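N-acetylmuramoyl-L-alanine amidase domain-containing protein SAOUHSC_02979 (Staphylococcus aureus, PDB 5T1Q) probably hydrolyses bacterial cell-wall peptidoglycan as a secreted amidase, of which this chain is the C-terminal part with glucosaminidase-like and CHAP regions. Local coordinates at residues A[277-282]-A[300-305]; A[18-23]-A[310-315]; A[254-259]-A[328-333]. All coordinates share one frame; numbering follows the deposited sequence.

Contact 1: residues A[277-282]-A[300-305]; sequences NWNNRA and VFEAGQ. With NA (sodium ion), chain E.
N279 places CG between its own backbone N and carbonyl carbon (chi1 60°), and E302 bends at its second torsion (chi2 -72°), which brings the carboxylate back toward the helix. The two side chains then cross at roughly a right angle, and each illustrates how one flat group can serve two partners. N279 ND2 gives an almost straight hydrogen bond to E302 OE2, 2.8 Å long with 174° at the hydrogen. The acceptor lies in the asparagine amide plane, whereas the donor reaches OE2 from above the carboxylate plane. S354 OG is a further partner of ND2, so the amide is held at its nitrogen as well as at its metal-bound oxygen.

The other ends of the same groups meet on a sodium ion. N279 OD1 lies 2.5 Å from the sodium, N280 OD1 2.3 Å and E302 OE1 2.6 Å; the backbone oxygen of H276 and two waters bring the ligands to six. The carboxylate divides its work: OE1 is the metal ligand, while OE2 takes the N279 amide and a hydrogen bond from one of the waters. The type II turn from E302 to Q305 is reinforced by E302 N bonding Q305 OE1 at 2.8 Å.

Next to the metal site the contact turns apolar. V300 CG2 packs on W278 CB at 3.8 Å, and V300 CG1 lies 4.0 Å from N279 OD1. The indole of W278 leads away into the interior, where its NE1 bonds G273 O. The arrangement is a sodium site built from the first turn of helix 278-284, the residue H276 just before it and the loop leaving strand 298-301, within the CHAP-family part of the chain.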
loop_
_atom_site.group_PDB
_atom_site.type_symbol
_atom_site.label_atom_id
_atom_site.label_comp_id
_atom_site.label_asym_id
_atom_site.label_seq_id
_atom_site.Cartn_x
_atom_site.Cartn_y
_atom_site.Cartn_z
ATOM N N ASN A 277 -6.832 -15.703 -15.766
ATOM C CA ASN A 277 -7.027 -17.131 -15.587
ATOM C C ASN A 277 -8.047 -17.471 -14.524
ATOM O O ASN A 277 -8.351 -18.635 -14.340
ATOM C CB ASN A 277 -5.716 -17.823 -15.202
ATOM C CG ASN A 277 -4.818 -18.075 -16.385
ATOM O OD1 ASN A 277 -5.284 -18.409 -17.472
ATOM N ND2 ASN A 277 -3.516 -17.973 -16.163
ATOM N N TRP A 278 -8.574 -16.474 -13.824
ATOM C CA TRP A 278 -9.515 -16.757 -12.736
ATOM C C TRP A 278 -10.799 -17.458 -13.169
ATOM O O TRP A 278 -11.219 -18.420 -12.528
ATOM C CB TRP A 278 -9.835 -15.477 -11.964
ATOM C CG TRP A 278 -8.798 -15.128 -10.922
ATOM C CD1 TRP A 278 -7.451 -15.229 -11.036
ATOM C CD2 TRP A 278 -9.048 -14.527 -9.650
ATOM N NE1 TRP A 278 -6.838 -14.790 -9.869
ATOM C CE2 TRP A 278 -7.801 -14.337 -9.018
ATOM C CE3 TRP A 278 -10.211 -14.129 -8.980
ATOM C CZ2 TRP A 278 -7.683 -13.784 -7.747
ATOM C CZ3 TRP A 278 -10.093 -13.597 -7.700
ATOM C CH2 TRP A 278 -8.841 -13.427 -7.103
ATOM N N ASN A 279 -11.405 -16.994 -14.266
ATOM C CA ASN A 279 -12.674 -17.566 -14.707
ATOM C C ASN A 279 -12.566 -19.022 -15.178
ATOM O O ASN A 279 -13.366 -19.856 -14.765
ATOM C CB ASN A 279 -13.408 -16.658 -15.720
ATOM C CG ASN A 279 -12.610 -16.392 -16.975
ATOM O OD1 ASN A 279 -11.374 -16.501 -16.988
ATOM N ND2 ASN A 279 -13.300 -16.018 -18.034
ATOM N N ASN A 280 -11.596 -19.323 -16.038
ATOM C CA ASN A 280 -11.406 -20.704 -16.531
ATOM C C ASN A 280 -10.888 -21.629 -15.405
ATOM O O ASN A 280 -11.334 -22.753 -15.280
ATOM C CB ASN A 280 -10.487 -20.767 -17.760
ATOM C CG ASN A 280 -9.247 -19.918 -17.604
ATOM O OD1 ASN A 280 -9.334 -18.678 -17.594
ATOM N ND2 ASN A 280 -8.095 -20.550 -17.493
ATOM N N ARG A 281 -9.968 -21.161 -14.569
ATOM C CA ARG A 281 -9.523 -22.012 -13.481
ATOM C C ARG A 281 -10.630 -22.233 -12.449
ATOM O O ARG A 281 -10.806 -23.354 -11.987
ATOM C CB ARG A 281 -8.276 -21.468 -12.806
ATOM C CG ARG A 281 -7.032 -21.559 -13.677
ATOM C CD ARG A 281 -5.776 -21.343 -12.858
ATOM N NE ARG A 281 -4.598 -21.269 -13.708
ATOM C CZ ARG A 281 -3.363 -21.057 -13.275
ATOM N NH1 ARG A 281 -3.091 -20.924 -11.965
ATOM N NH2 ARG A 281 -2.377 -20.991 -14.157
ATOM N N ALA A 282 -11.374 -21.176 -12.102
ATOM C CA ALA A 282 -12.443 -21.269 -11.098
ATOM C C ALA A 282 -13.497 -22.249 -11.548
ATOM O O ALA A 282 -13.971 -23.064 -10.760
ATOM C CB ALA A 282 -13.079 -19.909 -10.831
ATOM N N VAL A 300 -14.250 -10.905 -13.818
ATOM C CA VAL A 300 -13.028 -11.060 -14.573
ATOM C C VAL A 300 -13.076 -10.436 -15.969
ATOM O O VAL A 300 -14.055 -10.605 -16.699
ATOM C CB VAL A 300 -12.702 -12.545 -14.724
ATOM C CG1 VAL A 300 -11.441 -12.737 -15.566
ATOM C CG2 VAL A 300 -12.576 -13.195 -13.355
ATOM N N PHE A 301 -11.975 -9.749 -16.302
ATOM C CA PHE A 301 -11.704 -9.147 -17.594
ATOM C C PHE A 301 -10.604 -10.003 -18.232
ATOM O O PHE A 301 -9.510 -10.139 -17.643
ATOM C CB PHE A 301 -11.105 -7.732 -17.434
ATOM C CG PHE A 301 -12.070 -6.682 -16.937
ATOM C CD1 PHE A 301 -12.416 -6.612 -15.598
ATOM C CD2 PHE A 301 -12.586 -5.733 -17.808
ATOM C CE1 PHE A 301 -13.282 -5.629 -15.137
ATOM C CE2 PHE A 301 -13.467 -4.750 -17.356
ATOM C CZ PHE A 301 -13.800 -4.685 -16.022
ATOM N N GLU A 302 -10.850 -10.548 -19.425
ATOM C CA GLU A 302 -9.823 -11.334 -20.132
ATOM C C GLU A 302 -8.637 -10.423 -20.523
ATOM O O GLU A 302 -8.738 -9.195 -20.484
ATOM C CB GLU A 302 -10.400 -11.999 -21.399
ATOM C CG GLU A 302 -11.552 -12.993 -21.172
ATOM C CD GLU A 302 -11.114 -14.313 -20.531
ATOM O OE1 GLU A 302 -9.929 -14.469 -20.174
ATOM O OE2 GLU A 302 -11.956 -15.236 -20.405
ATOM N N ALA A 303 -7.497 -11.034 -20.810
ATOM C CA ALA A 303 -6.306 -10.310 -21.259
ATOM C C ALA A 303 -6.677 -9.363 -22.410
ATOM O O ALA A 303 -7.281 -9.778 -23.379
ATOM C CB ALA A 303 -5.252 -11.307 -21.721
ATOM N N GLY A 304 -6.379 -8.081 -22.251
ATOM C CA GLY A 304 -6.701 -7.072 -23.261
ATOM C C GLY A 304 -8.167 -6.667 -23.399
ATOM O O GLY A 304 -8.478 -5.838 -24.227
ATOM N N GLN A 305 -9.068 -7.202 -22.588
ATOM C CA GLN A 305 -10.494 -6.893 -22.754
ATOM C C GLN A 305 -10.925 -5.543 -22.181
ATOM O O GLN A 305 -10.749 -5.307 -21.010
ATOM C CB GLN A 305 -11.333 -7.993 -22.125
ATOM C CG GLN A 305 -12.843 -7.845 -22.318
ATOM C CD GLN A 305 -13.613 -8.996 -21.704
ATOM O OE1 GLN A 305 -13.153 -9.634 -20.759
ATOM N NE2 GLN A 305 -14.776 -9.278 -22.247
HETATM NA NA NA E . -9.638 -16.649 -18.730
HETATM O O HOH W 1 -11.176 -17.603 -20.547
HETATM O O HOH W 2 -7.649 -16.913 -19.808
#

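Contact 2: residues A[18-23]-A[310-315]; sequences PAQSFN and QHYGHV
Q20 and Y312 meet beside what is probably the catalytic site of a CHAP-type domain, since H314, two residues on, belongs with C253 and E331 to a likely Cys-His-Glu triad. Q20 comes from the N-terminal loop and its side chain also touches C253, while its backbone oxygen bonds T254 OG1.

The glutamine is extended beyond CG, and the two side chains run antiparallel alongside one another, the amide 36° from the ring plane. Both ends of that amide rest on the start of the tyrosine side chain: Q20 NE2 and OE1 are each 3.5 Å from Y312 CB. Q20 CD lies 3.9 Å from Y312 CG. Farther along the ring, P18 O approaches Y312 CE2 at 3.5 Å, and K17 adds a cation-pi contact to the same ring.

No hydrogen bond joins the two segments directly; a water links them, through one weak bond on the glutamine side. It donates to G313 O at 2.9 Å, lies 2.7 Å from H314 ND1 at the edge of the imidazole and in its plane, and accepts the weak bond from Q20 NE2 at 3.2 Å. The amide again exemplifies a group with two partners: the bond from A275 N to Q20 OE1 sets which end faces the water, and Q20 is probably a second-shell neighbour of H314.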
loop_
_atom_site.group_PDB
_atom_site.type_symbol
_atom_site.label_atom_id
_atom_site.label_comp_id
_atom_site.label_asym_id
_atom_site.label_seq_id
_atom_site.Cartn_x
_atom_site.Cartn_y
_atom_site.Cartn_z
ATOM N N PRO A 18 4.116 -5.464 -12.442
ATOM C CA PRO A 18 3.919 -6.045 -11.121
ATOM C C PRO A 18 3.287 -7.422 -11.201
ATOM O O PRO A 18 2.335 -7.615 -11.954
ATOM C CB PRO A 18 2.962 -5.054 -10.450
ATOM C CG PRO A 18 3.273 -3.754 -11.105
ATOM C CD PRO A 18 3.481 -4.135 -12.542
ATOM N N ALA A 19 3.840 -8.375 -10.461
ATOM C CA ALA A 19 3.292 -9.724 -10.434
ATOM C C ALA A 19 1.919 -9.735 -9.738
ATOM O O ALA A 19 1.747 -9.112 -8.701
ATOM C CB ALA A 19 4.253 -10.669 -9.722
ATOM N N GLN A 20 0.963 -10.439 -10.334
ATOM C CA GLN A 20 -0.389 -10.595 -9.777
ATOM C C GLN A 20 -0.572 -11.927 -9.042
ATOM O O GLN A 20 -1.617 -12.157 -8.410
ATOM C CB GLN A 20 -1.429 -10.551 -10.902
ATOM C CG GLN A 20 -1.516 -9.222 -11.646
ATOM C CD GLN A 20 -2.693 -9.174 -12.593
ATOM O OE1 GLN A 20 -3.367 -10.182 -12.831
ATOM N NE2 GLN A 20 -2.956 -7.993 -13.138
ATOM N N SER A 21 0.397 -12.824 -9.180
ATOM C CA SER A 21 0.322 -14.132 -8.527
ATOM C C SER A 21 1.712 -14.630 -8.195
ATOM O O SER A 21 2.688 -14.150 -8.752
ATOM C CB SER A 21 -0.393 -15.153 -9.428
ATOM O OG SER A 21 0.293 -15.344 -10.649
ATOM N N PHE A 22 1.792 -15.579 -7.267
ATOM C CA PHE A 22 3.078 -16.166 -6.898
ATOM C C PHE A 22 3.294 -17.414 -7.712
ATOM O O PHE A 22 2.349 -18.050 -8.153
ATOM C CB PHE A 22 3.134 -16.556 -5.424
ATOM C CG PHE A 22 3.003 -15.400 -4.482
ATOM C CD1 PHE A 22 4.000 -14.448 -4.397
ATOM C CD2 PHE A 22 1.910 -15.300 -3.632
ATOM C CE1 PHE A 22 3.895 -13.398 -3.512
ATOM C CE2 PHE A 22 1.809 -14.255 -2.741
ATOM C CZ PHE A 22 2.800 -13.301 -2.683
ATOM N N ASN A 23 4.552 -17.763 -7.897
ATOM C CA ASN A 23 4.920 -18.993 -8.577
ATOM C C ASN A 23 6.201 -19.500 -7.901
ATOM O O ASN A 23 6.530 -19.064 -6.792
ATOM C CB ASN A 23 5.065 -18.745 -10.092
ATOM C CG ASN A 23 5.993 -17.583 -10.413
ATOM O OD1 ASN A 23 7.094 -17.471 -9.867
ATOM N ND2 ASN A 23 5.548 -16.708 -11.305
ATOM N N GLN A 310 -2.990 -6.133 -21.226
ATOM C CA GLN A 310 -2.830 -6.975 -22.421
ATOM C C GLN A 310 -2.380 -8.412 -22.182
ATOM O O GLN A 310 -2.705 -9.290 -22.983
ATOM C CB GLN A 310 -1.884 -6.299 -23.431
ATOM C CG GLN A 310 -2.522 -5.135 -24.194
ATOM C CD GLN A 310 -3.492 -5.586 -25.295
ATOM O OE1 GLN A 310 -3.405 -6.711 -25.803
ATOM N NE2 GLN A 310 -4.398 -4.693 -25.692
ATOM N N HIS A 311 -1.648 -8.640 -21.097
ATOM C CA HIS A 311 -1.162 -9.974 -20.758
ATOM C C HIS A 311 -1.928 -10.575 -19.595
ATOM O O HIS A 311 -2.385 -11.713 -19.673
ATOM C CB HIS A 311 0.340 -9.917 -20.446
ATOM C CG HIS A 311 0.878 -11.136 -19.755
ATOM N ND1 HIS A 311 0.549 -12.421 -20.131
ATOM C CD2 HIS A 311 1.795 -11.261 -18.766
ATOM C CE1 HIS A 311 1.198 -13.284 -19.369
ATOM N NE2 HIS A 311 1.967 -12.604 -18.536
ATOM N N TYR A 312 -2.128 -9.786 -18.549
ATOM C CA TYR A 312 -2.743 -10.291 -17.307
ATOM C C TYR A 312 -4.247 -10.143 -17.164
ATOM O O TYR A 312 -4.830 -10.786 -16.308
ATOM C CB TYR A 312 -2.122 -9.628 -16.072
ATOM C CG TYR A 312 -0.655 -9.890 -15.817
ATOM C CD1 TYR A 312 -0.107 -11.157 -15.978
ATOM C CD2 TYR A 312 0.150 -8.898 -15.275
ATOM C CE1 TYR A 312 1.230 -11.401 -15.689
ATOM C CE2 TYR A 312 1.484 -9.135 -14.977
ATOM C CZ TYR A 312 2.018 -10.386 -15.187
ATOM O OH TYR A 312 3.345 -10.621 -14.907
ATOM N N GLY A 313 -4.880 -9.297 -17.960
ATOM C CA GLY A 313 -6.298 -9.038 -17.773
ATOM C C GLY A 313 -6.473 -8.309 -16.444
ATOM O O GLY A 313 -5.551 -7.666 -15.945
ATOM N N HIS A 314 -7.631 -8.462 -15.840
ATOM C CA HIS A 314 -7.921 -7.773 -14.611
ATOM C C HIS A 314 -9.037 -8.471 -13.869
ATOM O O HIS A 314 -9.811 -9.207 -14.468
ATOM C CB HIS A 314 -8.312 -6.323 -14.954
ATOM C CG HIS A 314 -8.596 -5.474 -13.766
ATOM N ND1 HIS A 314 -7.633 -5.166 -12.833
ATOM C CD2 HIS A 314 -9.720 -4.831 -13.375
ATOM C CE1 HIS A 314 -8.163 -4.396 -11.893
ATOM N NE2 HIS A 314 -9.429 -4.184 -12.194
ATOM N N VAL A 315 -9.098 -8.259 -12.562
ATOM C CA VAL A 315 -10.161 -8.795 -11.741
ATOM C C VAL A 315 -10.601 -7.717 -10.740
ATOM O O VAL A 315 -9.785 -6.952 -10.219
ATOM C CB VAL A 315 -9.787 -10.158 -11.095
ATOM C CG1 VAL A 315 -8.665 -10.018 -10.068
ATOM C CG2 VAL A 315 -10.993 -10.808 -10.461
HETATM O O HOH W 3 -5.127 -5.774 -13.768
#

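Contact 3: residues A[254-259]-A[328-333]; sequences TWYVYN and VISESN
Segment 254-259 of helix 253-262 crosses segment 328-332 of strand 327-332, their axes 7.3 Å apart at closest approach and their directions 131° apart, nearer antiparallel than parallel. The backbones come nearest at Y256 and S332, whose CA atoms are 6.2 Å apart, and Y256 carries the contact.

Its CG stands opposite the backbone N (chi1 173°), which sends the ring out from the helix and along the strand toward S330. As an example of one ring read by successive strand residues, three meet it differently. Near the root of the side chain, S332 OG lies 3.3 Å from Y256 CB. Midway, the backbone of E331 passes over one ring face, its C 4.1 Å above the plane and offset toward the rim. At the far end S330 OG sits in the ring plane at the edge, 2.7 Å from Y256 OH. F239 is an aromatic neighbour.

In this buried setting S330 OG bonds E319 OE2 and S332 OG bonds G251 O. E331 has its CB directed away from the helix. The tyrosine thus packs against backbone and serine atoms, while the carboxylate of E331, held by a salt bridge to R343, meets H314 NE2 of the probable triad.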
loop_
_atom_site.group_PDB
_atom_site.type_symbol
_atom_site.label_atom_id
_atom_site.label_comp_id
_atom_site.label_asym_id
_atom_site.label_seq_id
_atom_site.Cartn_x
_atom_site.Cartn_y
_atom_site.Cartn_z
ATOM N N THR A 254 -5.709 -9.058 -7.755
ATOM C CA THR A 254 -6.016 -10.410 -7.316
ATOM C C THR A 254 -6.139 -10.450 -5.798
ATOM O O THR A 254 -7.129 -10.931 -5.259
ATOM C CB THR A 254 -4.897 -11.360 -7.769
ATOM O OG1 THR A 254 -3.645 -10.753 -7.478
ATOM C CG2 THR A 254 -4.948 -11.583 -9.258
ATOM N N TRP A 255 -5.136 -9.917 -5.114
ATOM C CA TRP A 255 -5.167 -9.834 -3.651
ATOM C C TRP A 255 -6.388 -9.055 -3.151
ATOM O O TRP A 255 -7.003 -9.419 -2.158
ATOM C CB TRP A 255 -3.879 -9.159 -3.133
ATOM C CG TRP A 255 -3.875 -8.898 -1.657
ATOM C CD1 TRP A 255 -3.373 -9.702 -0.680
ATOM C CD2 TRP A 255 -4.412 -7.747 -0.993
ATOM N NE1 TRP A 255 -3.558 -9.118 0.554
ATOM C CE2 TRP A 255 -4.195 -7.919 0.385
ATOM C CE3 TRP A 255 -5.050 -6.591 -1.434
ATOM C CZ2 TRP A 255 -4.603 -6.976 1.334
ATOM C CZ3 TRP A 255 -5.456 -5.647 -0.484
ATOM C CH2 TRP A 255 -5.227 -5.849 0.877
ATOM N N TYR A 256 -6.728 -7.974 -3.830
ATOM C CA TYR A 256 -7.843 -7.145 -3.374
ATOM C C TYR A 256 -9.156 -7.915 -3.425
ATOM O O TYR A 256 -9.914 -7.895 -2.456
ATOM C CB TYR A 256 -7.942 -5.808 -4.155
ATOM C CG TYR A 256 -9.186 -5.054 -3.781
ATOM C CD1 TYR A 256 -9.223 -4.256 -2.630
ATOM C CD2 TYR A 256 -10.359 -5.176 -4.544
ATOM C CE1 TYR A 256 -10.376 -3.594 -2.268
ATOM C CE2 TYR A 256 -11.527 -4.532 -4.171
ATOM C CZ TYR A 256 -11.529 -3.739 -3.040
ATOM O OH TYR A 256 -12.672 -3.093 -2.676
ATOM N N VAL A 257 -9.422 -8.593 -4.541
ATOM C CA VAL A 257 -10.672 -9.336 -4.667
ATOM C C VAL A 257 -10.779 -10.496 -3.642
ATOM O O VAL A 257 -11.847 -10.737 -3.074
ATOM C CB VAL A 257 -10.903 -9.824 -6.104
ATOM C CG1 VAL A 257 -12.203 -10.602 -6.194
ATOM C CG2 VAL A 257 -10.916 -8.645 -7.081
ATOM N N TYR A 258 -9.675 -11.197 -3.420
ATOM C CA TYR A 258 -9.619 -12.255 -2.430
ATOM C C TYR A 258 -10.033 -11.714 -1.061
ATOM O O TYR A 258 -10.896 -12.296 -0.397
ATOM C CB TYR A 258 -8.206 -12.853 -2.368
ATOM C CG TYR A 258 -8.003 -13.873 -1.257
ATOM C CD1 TYR A 258 -7.626 -13.469 0.030
ATOM C CD2 TYR A 258 -8.172 -15.233 -1.494
ATOM C CE1 TYR A 258 -7.447 -14.399 1.056
ATOM C CE2 TYR A 258 -7.995 -16.168 -0.478
ATOM C CZ TYR A 258 -7.641 -15.745 0.792
ATOM O OH TYR A 258 -7.457 -16.685 1.786
ATOM N N ASN A 259 -9.429 -10.589 -0.660
ATOM C CA ASN A 259 -9.730 -9.966 0.648
ATOM C C ASN A 259 -11.119 -9.367 0.735
ATOM O O ASN A 259 -11.822 -9.565 1.719
ATOM C CB ASN A 259 -8.678 -8.916 1.017
ATOM C CG ASN A 259 -7.381 -9.547 1.505
ATOM O OD1 ASN A 259 -6.451 -9.755 0.735
ATOM N ND2 ASN A 259 -7.360 -9.950 2.753
ATOM N N VAL A 328 -21.365 -1.799 -10.451
ATOM C CA VAL A 328 -20.445 -0.950 -9.718
ATOM C C VAL A 328 -19.392 -1.908 -9.181
ATOM O O VAL A 328 -19.731 -2.893 -8.497
ATOM C CB VAL A 328 -21.115 -0.243 -8.544
ATOM C CG1 VAL A 328 -20.107 0.643 -7.820
ATOM C CG2 VAL A 328 -22.309 0.570 -9.023
ATOM N N ILE A 329 -18.123 -1.627 -9.487
ATOM C CA ILE A 329 -17.031 -2.479 -9.073
ATOM C C ILE A 329 -15.996 -1.715 -8.258
ATOM O O ILE A 329 -15.874 -0.504 -8.402
ATOM C CB ILE A 329 -16.303 -3.116 -10.288
ATOM C CG1 ILE A 329 -15.699 -2.055 -11.211
ATOM C CG2 ILE A 329 -17.262 -3.978 -11.077
ATOM C CD1 ILE A 329 -14.828 -2.595 -12.327
ATOM N N SER A 330 -15.259 -2.444 -7.413
ATOM C CA SER A 330 -14.150 -1.891 -6.665
ATOM C C SER A 330 -12.915 -2.732 -7.054
ATOM O O SER A 330 -13.016 -3.932 -7.373
ATOM C CB SER A 330 -14.413 -1.877 -5.149
ATOM O OG SER A 330 -14.536 -3.181 -4.615
ATOM N N GLU A 331 -11.753 -2.109 -7.011
ATOM C CA GLU A 331 -10.535 -2.750 -7.487
ATOM C C GLU A 331 -9.329 -2.014 -6.927
ATOM O O GLU A 331 -9.487 -0.960 -6.331
ATOM C CB GLU A 331 -10.533 -2.690 -9.016
ATOM C CG GLU A 331 -10.730 -1.268 -9.527
ATOM C CD GLU A 331 -11.178 -1.168 -10.967
ATOM O OE1 GLU A 331 -11.113 -2.172 -11.717
ATOM O OE2 GLU A 331 -11.596 -0.049 -11.365
ATOM N N SER A 332 -8.140 -2.582 -7.106
ATOM C CA SER A 332 -6.917 -1.966 -6.632
ATOM C C SER A 332 -5.926 -1.809 -7.767
ATOM O O SER A 332 -5.976 -2.533 -8.756
ATOM C CB SER A 332 -6.268 -2.827 -5.549
ATOM O OG SER A 332 -5.851 -4.083 -6.097
ATOM N N ASN A 333 -5.022 -0.856 -7.580
ATOM C CA ASN A 333 -3.927 -0.553 -8.487
ATOM C C ASN A 333 -4.252 -0.240 -9.959
ATOM O O ASN A 333 -3.445 -0.528 -10.833
ATOM C CB ASN A 333 -2.788 -1.593 -8.323
ATOM C CG ASN A 333 -2.005 -1.397 -7.013
ATOM O OD1 ASN A 333 -2.578 -1.093 -5.964
ATOM N ND2 ASN A 333 -0.704 -1.548 -7.074
#

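How the contacts relate
The three contacts all reach one sheet in the CHAP-family part of the chain, their centres about 10 Å (contacts 1 and 2), 13 Å (2 and 3) and 14 Å (1 and 3) apart. Strands 298-301, 314-321 and 327-332 lie side by side there, each supplying part of one segment. Along the chain the order is 18-23, 254-259, 277-282, 300-305, 310-315, 328-333, so contact 1 falls within the span of both others, while 2 and 3 interleave. The ring of W278 reaches T254, V257 and V315. The example shows a distant N-terminal loop brought to the probable catalytic site; the sodium of contact 1 is a separate site, another sodium lying about 7 Å from the E331 side chain.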